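Local coordinates for Alr1585 protein (PDB 5C2I) that probably reduces hydrogen peroxide while oxidising dyes and other substrates, as a haem-containing peroxidase of the dye-decolorizing (DyP) family, at residues L132-F144 against W447-P459. The protein carries 1 engineered substitution. Sequence-based numbering, arbitrary orientation.
Sequences LGDPKIATWELGF and WINMKGGEYFFAP
In this DyP-type peroxidase the C-terminal strand 448-458, which reaches the haem through I448, carries a glycine pair on which a connecting loop of the N-terminal barrel region settles. G452 CA lies over one face of the W140 indole, 3.7 Å from the centroid of its five-membered ring, a CH-pi contact, while I137 CG1 covers the opposite face. F144 turns one ring face to G452 C; the G452 backbone angles and nearby F144 CB call for glycine. M450 bends at chi2 (57°), bringing CE 3.7 Å from W140 CZ2, while M450 SD stands obliquely 5.4 Å from that five-membered ring's centroid, a Met-aromatic contact; M450 CB meets P135 CD at 3.8 Å. An alanine in place of W140 would probably leave G452 CA and M450 CE without their aromatic partner and open a gap between I137 and G452. The loop is tied by E141 N to K451 O (2.9 Å, 148° at the hydrogen); one water links T139 OG1 to M450 O, another T139 O to K451 NZ. E141 OE1 makes a salt bridge with K258, and D134 OD1 with R257, both on antiparallel strand 250-261. Helix 397-405 packs against L132, and Q171 of the second subunit bonds E141 and G143.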
loop_
_atom_site.group_PDB
_atom_site.type_symbol
_atom_site.label_atom_id
_atom_site.label_comp_id
_atom_site.label_asym_id
_atom_site.label_seq_id
_atom_site.Cartn_x
_atom_site.Cartn_y
_atom_site.Cartn_z
ATOM N N LEU A 132 -4.972 1.025 -44.853
ATOM C CA LEU A 132 -5.098 0.589 -43.471
ATOM C C LEU A 132 -6.532 0.233 -43.054
ATOM O O LEU A 132 -6.743 -0.377 -41.988
ATOM C CB LEU A 132 -4.560 1.658 -42.542
ATOM C CG LEU A 132 -3.070 1.993 -42.756
ATOM C CD1 LEU A 132 -2.687 3.152 -41.872
ATOM C CD2 LEU A 132 -2.212 0.773 -42.399
ATOM N N GLY A 133 -7.516 0.627 -43.848
ATOM C CA GLY A 133 -8.948 0.487 -43.454
ATOM C C GLY A 133 -9.367 1.505 -42.416
ATOM O O GLY A 133 -10.384 1.321 -41.702
ATOM N N ASP A 134 -8.586 2.583 -42.341
ATOM C CA ASP A 134 -8.746 3.591 -41.300
ATOM C C ASP A 134 -9.970 4.454 -41.549
ATOM O O ASP A 134 -10.453 4.581 -42.693
ATOM C CB ASP A 134 -7.498 4.495 -41.230
ATOM C CG ASP A 134 -6.447 4.010 -40.252
ATOM O OD1 ASP A 134 -6.690 3.075 -39.443
ATOM O OD2 ASP A 134 -5.364 4.608 -40.268
ATOM N N PRO A 135 -10.491 5.073 -40.476
ATOM C CA PRO A 135 -11.664 5.887 -40.622
ATOM C C PRO A 135 -11.338 7.245 -41.234
ATOM O O PRO A 135 -10.178 7.607 -41.381
ATOM C CB PRO A 135 -12.147 6.065 -39.184
ATOM C CG PRO A 135 -10.911 6.031 -38.381
ATOM C CD PRO A 135 -10.025 5.032 -39.079
ATOM N N LYS A 136 -12.362 8.009 -41.585
ATOM C CA LYS A 136 -12.122 9.322 -42.185
ATOM C C LYS A 136 -11.383 10.236 -41.226
ATOM O O LYS A 136 -11.605 10.189 -40.020
ATOM C CB LYS A 136 -13.435 9.984 -42.590
ATOM C CG LYS A 136 -14.159 9.252 -43.691
ATOM C CD LYS A 136 -15.381 10.036 -44.140
ATOM C CE LYS A 136 -16.208 9.206 -45.111
ATOM N NZ LYS A 136 -15.555 9.179 -46.444
ATOM N N ILE A 137 -10.519 11.084 -41.780
ATOM C CA ILE A 137 -9.697 11.964 -40.968
ATOM C C ILE A 137 -10.590 12.917 -40.168
ATOM O O ILE A 137 -10.222 13.318 -39.076
ATOM C CB ILE A 137 -8.647 12.724 -41.824
ATOM C CG1 ILE A 137 -7.397 11.848 -42.073
ATOM C CG2 ILE A 137 -8.092 13.948 -41.091
ATOM C CD1 ILE A 137 -7.623 10.416 -42.485
ATOM N N ALA A 138 -11.758 13.255 -40.694
ATOM C CA ALA A 138 -12.701 14.125 -39.967
ATOM C C ALA A 138 -13.223 13.501 -38.659
ATOM O O ALA A 138 -13.791 14.208 -37.846
ATOM C CB ALA A 138 -13.883 14.527 -40.875
ATOM N N THR A 139 -13.066 12.188 -38.472
ATOM C CA THR A 139 -13.451 11.547 -37.213
ATOM C C THR A 139 -12.363 11.588 -36.167
ATOM O O THR A 139 -12.605 11.216 -35.020
ATOM C CB THR A 139 -13.846 10.070 -37.402
ATOM O OG1 THR A 139 -12.678 9.296 -37.721
ATOM C CG2 THR A 139 -14.910 9.916 -38.487
ATOM N N TRP A 140 -11.153 11.999 -36.542
ATOM C CA TRP A 140 -10.053 12.052 -35.606
ATOM C C TRP A 140 -10.274 13.107 -34.541
ATOM O O TRP A 140 -10.998 14.064 -34.765
ATOM C CB TRP A 140 -8.756 12.400 -36.314
ATOM C CG TRP A 140 -8.160 11.335 -37.194
ATOM C CD1 TRP A 140 -8.730 10.183 -37.627
ATOM C CD2 TRP A 140 -6.847 11.380 -37.777
ATOM N NE1 TRP A 140 -7.811 9.476 -38.414
ATOM C CE2 TRP A 140 -6.681 10.234 -38.557
ATOM C CE3 TRP A 140 -5.810 12.319 -37.735
ATOM C CZ2 TRP A 140 -5.475 9.941 -39.217
ATOM C CZ3 TRP A 140 -4.608 12.028 -38.420
ATOM C CH2 TRP A 140 -4.470 10.855 -39.142
ATOM N N GLU A 141 -9.670 12.898 -33.378
ATOM C CA GLU A 141 -9.611 13.949 -32.378
ATOM C C GLU A 141 -8.966 15.201 -32.970
ATOM O O GLU A 141 -8.043 15.123 -33.804
ATOM C CB GLU A 141 -8.895 13.472 -31.127
ATOM C CG GLU A 141 -9.814 12.544 -30.334
ATOM C CD GLU A 141 -9.203 11.975 -29.076
ATOM O OE1 GLU A 141 -8.115 12.393 -28.675
ATOM O OE2 GLU A 141 -9.853 11.075 -28.477
ATOM N N LEU A 142 -9.509 16.362 -32.573
ATOM C CA LEU A 142 -9.108 17.662 -33.146
ATOM C C LEU A 142 -7.600 17.887 -33.193
ATOM O O LEU A 142 -7.078 18.316 -34.211
ATOM C CB LEU A 142 -9.762 18.815 -32.369
ATOM C CG LEU A 142 -11.272 18.988 -32.542
ATOM C CD1 LEU A 142 -11.819 19.932 -31.472
ATOM C CD2 LEU A 142 -11.590 19.526 -33.942
ATOM N N GLY A 143 -6.901 17.553 -32.117
ATOM C CA GLY A 143 -5.445 17.728 -32.060
ATOM C C GLY A 143 -4.703 17.091 -33.249
ATOM O O GLY A 143 -3.769 17.677 -33.816
ATOM N N PHE A 144 -5.159 15.914 -33.671
ATOM C CA PHE A 144 -4.503 15.198 -34.733
ATOM C C PHE A 144 -4.896 15.671 -36.120
ATOM O O PHE A 144 -4.271 15.272 -37.084
ATOM C CB PHE A 144 -4.760 13.691 -34.585
ATOM C CG PHE A 144 -4.126 13.087 -33.347
ATOM C CD1 PHE A 144 -2.757 12.893 -33.278
ATOM C CD2 PHE A 144 -4.892 12.768 -32.245
ATOM C CE1 PHE A 144 -2.180 12.353 -32.156
ATOM C CE2 PHE A 144 -4.315 12.233 -31.111
ATOM C CZ PHE A 144 -2.953 12.034 -31.063
ATOM N N TRP A 447 -13.724 -3.284 -31.240
ATOM C CA TRP A 447 -13.925 -2.407 -30.114
ATOM C C TRP A 447 -12.754 -1.420 -29.911
ATOM O O TRP A 447 -12.600 -0.847 -28.825
ATOM C CB TRP A 447 -14.164 -3.236 -28.878
ATOM C CG TRP A 447 -15.420 -4.005 -28.957
ATOM C CD1 TRP A 447 -15.514 -5.382 -28.950
ATOM C CD2 TRP A 447 -16.762 -3.514 -29.151
ATOM N NE1 TRP A 447 -16.818 -5.749 -29.068
ATOM C CE2 TRP A 447 -17.604 -4.633 -29.193
ATOM C CE3 TRP A 447 -17.339 -2.232 -29.279
ATOM C CZ2 TRP A 447 -18.991 -4.522 -29.386
ATOM C CZ3 TRP A 447 -18.707 -2.123 -29.470
ATOM C CH2 TRP A 447 -19.523 -3.254 -29.503
ATOM N N ILE A 448 -11.957 -1.238 -30.961
ATOM C CA ILE A 448 -10.841 -0.283 -31.007
ATOM C C ILE A 448 -11.099 0.729 -32.119
ATOM O O ILE A 448 -11.490 0.331 -33.234
ATOM C CB ILE A 448 -9.525 -1.050 -31.209
ATOM C CG1 ILE A 448 -9.267 -1.890 -29.955
ATOM C CG2 ILE A 448 -8.378 -0.105 -31.503
ATOM C CD1 ILE A 448 -8.153 -2.935 -30.076
ATOM N N ASN A 449 -11.012 2.020 -31.807
ATOM C CA ASN A 449 -11.255 3.086 -32.781
ATOM C C ASN A 449 -9.999 3.925 -32.944
ATOM O O ASN A 449 -9.438 4.403 -31.941
ATOM C CB ASN A 449 -12.361 4.034 -32.315
ATOM C CG ASN A 449 -13.590 3.306 -31.829
ATOM O OD1 ASN A 449 -14.137 2.458 -32.536
ATOM N ND2 ASN A 449 -14.034 3.629 -30.596
ATOM N N MET A 450 -9.567 4.098 -34.176
ATOM C CA MET A 450 -8.432 4.964 -34.498
ATOM C C MET A 450 -8.852 6.420 -34.350
ATOM O O MET A 450 -9.747 6.897 -35.072
ATOM C CB MET A 450 -7.995 4.656 -35.924
ATOM C CG MET A 450 -7.092 5.664 -36.589
ATOM S SD MET A 450 -5.560 6.013 -35.722
ATOM C CE MET A 450 -4.812 7.082 -36.966
ATOM N N LYS A 451 -8.199 7.138 -33.443
ATOM C CA LYS A 451 -8.555 8.530 -33.145
ATOM C C LYS A 451 -7.554 9.551 -33.692
ATOM O O LYS A 451 -7.747 10.744 -33.538
ATOM C CB LYS A 451 -8.641 8.710 -31.612
ATOM C CG LYS A 451 -9.671 7.835 -30.899
ATOM C CD LYS A 451 -11.041 7.851 -31.541
ATOM C CE LYS A 451 -11.682 9.193 -31.393
ATOM N NZ LYS A 451 -13.097 9.077 -31.826
ATOM N N GLY A 452 -6.486 9.089 -34.302
ATOM C CA GLY A 452 -5.512 9.960 -34.923
ATOM C C GLY A 452 -4.083 9.513 -34.713
ATOM O O GLY A 452 -3.791 8.646 -33.886
ATOM N N GLY A 453 -3.182 10.076 -35.509
ATOM C CA GLY A 453 -1.759 9.696 -35.410
ATOM C C GLY A 453 -0.942 10.279 -36.540
ATOM O O GLY A 453 -1.450 11.055 -37.334
ATOM N N GLU A 454 0.323 9.904 -36.594
ATOM C CA GLU A 454 1.213 10.331 -37.654
ATOM C C GLU A 454 2.423 9.464 -37.677
ATOM O O GLU A 454 2.744 8.768 -36.686
ATOM C CB GLU A 454 1.599 11.803 -37.457
ATOM C CG GLU A 454 2.404 12.468 -38.553
ATOM C CD GLU A 454 1.755 12.379 -39.927
ATOM O OE1 GLU A 454 1.879 11.316 -40.567
ATOM O OE2 GLU A 454 1.139 13.361 -40.356
ATOM N N TYR A 455 3.088 9.487 -38.828
ATOM C CA TYR A 455 4.369 8.833 -39.011
ATOM C C TYR A 455 5.489 9.837 -38.809
ATOM O O TYR A 455 5.414 10.959 -39.319
ATOM C CB TYR A 455 4.489 8.355 -40.430
ATOM C CG TYR A 455 3.493 7.326 -40.927
ATOM C CD1 TYR A 455 3.308 6.108 -40.279
ATOM C CD2 TYR A 455 2.788 7.549 -42.112
ATOM C CE1 TYR A 455 2.423 5.143 -40.777
ATOM C CE2 TYR A 455 1.945 6.587 -42.631
ATOM C CZ TYR A 455 1.777 5.381 -41.956
ATOM O OH TYR A 455 0.937 4.423 -42.510
ATOM N N PHE A 456 6.525 9.439 -38.093
ATOM C CA PHE A 456 7.692 10.291 -37.847
ATOM C C PHE A 456 8.996 9.569 -38.095
ATOM O O PHE A 456 9.035 8.334 -38.189
ATOM C CB PHE A 456 7.736 10.756 -36.389
ATOM C CG PHE A 456 6.494 11.489 -35.912
ATOM C CD1 PHE A 456 5.414 10.784 -35.392
ATOM C CD2 PHE A 456 6.440 12.849 -35.902
ATOM C CE1 PHE A 456 4.292 11.449 -34.954
ATOM C CE2 PHE A 456 5.334 13.533 -35.424
ATOM C CZ PHE A 456 4.232 12.823 -34.980
ATOM N N PHE A 457 10.083 10.346 -38.141
ATOM C CA PHE A 457 11.447 9.812 -38.105
ATOM C C PHE A 457 12.102 10.350 -36.843
ATOM O O PHE A 457 11.919 11.527 -36.500
ATOM C CB PHE A 457 12.203 10.266 -39.328
ATOM C CG PHE A 457 13.560 9.642 -39.470
ATOM C CD1 PHE A 457 13.695 8.287 -39.701
ATOM C CD2 PHE A 457 14.683 10.406 -39.377
ATOM C CE1 PHE A 457 14.941 7.701 -39.822
ATOM C CE2 PHE A 457 15.958 9.851 -39.559
ATOM C CZ PHE A 457 16.083 8.476 -39.738
ATOM N N ALA A 458 12.784 9.468 -36.112
ATOM C CA ALA A 458 13.657 9.838 -35.003
ATOM C C ALA A 458 15.035 10.116 -35.583
ATOM O O ALA A 458 15.752 9.177 -35.908
ATOM C CB ALA A 458 13.739 8.706 -33.994
ATOM N N PRO A 459 15.424 11.404 -35.738
ATOM C CA PRO A 459 16.717 11.660 -36.348
ATOM C C PRO A 459 17.888 11.357 -35.422
ATOM O O PRO A 459 17.707 11.216 -34.223
ATOM C CB PRO A 459 16.662 13.167 -36.688
ATOM C CG PRO A 459 15.247 13.570 -36.502
ATOM C CD PRO A 459 14.688 12.641 -35.471
HETATM O O HOH W 1 -12.181 7.610 -35.542
HETATM O O HOH W 2 -13.307 11.739 -32.167
#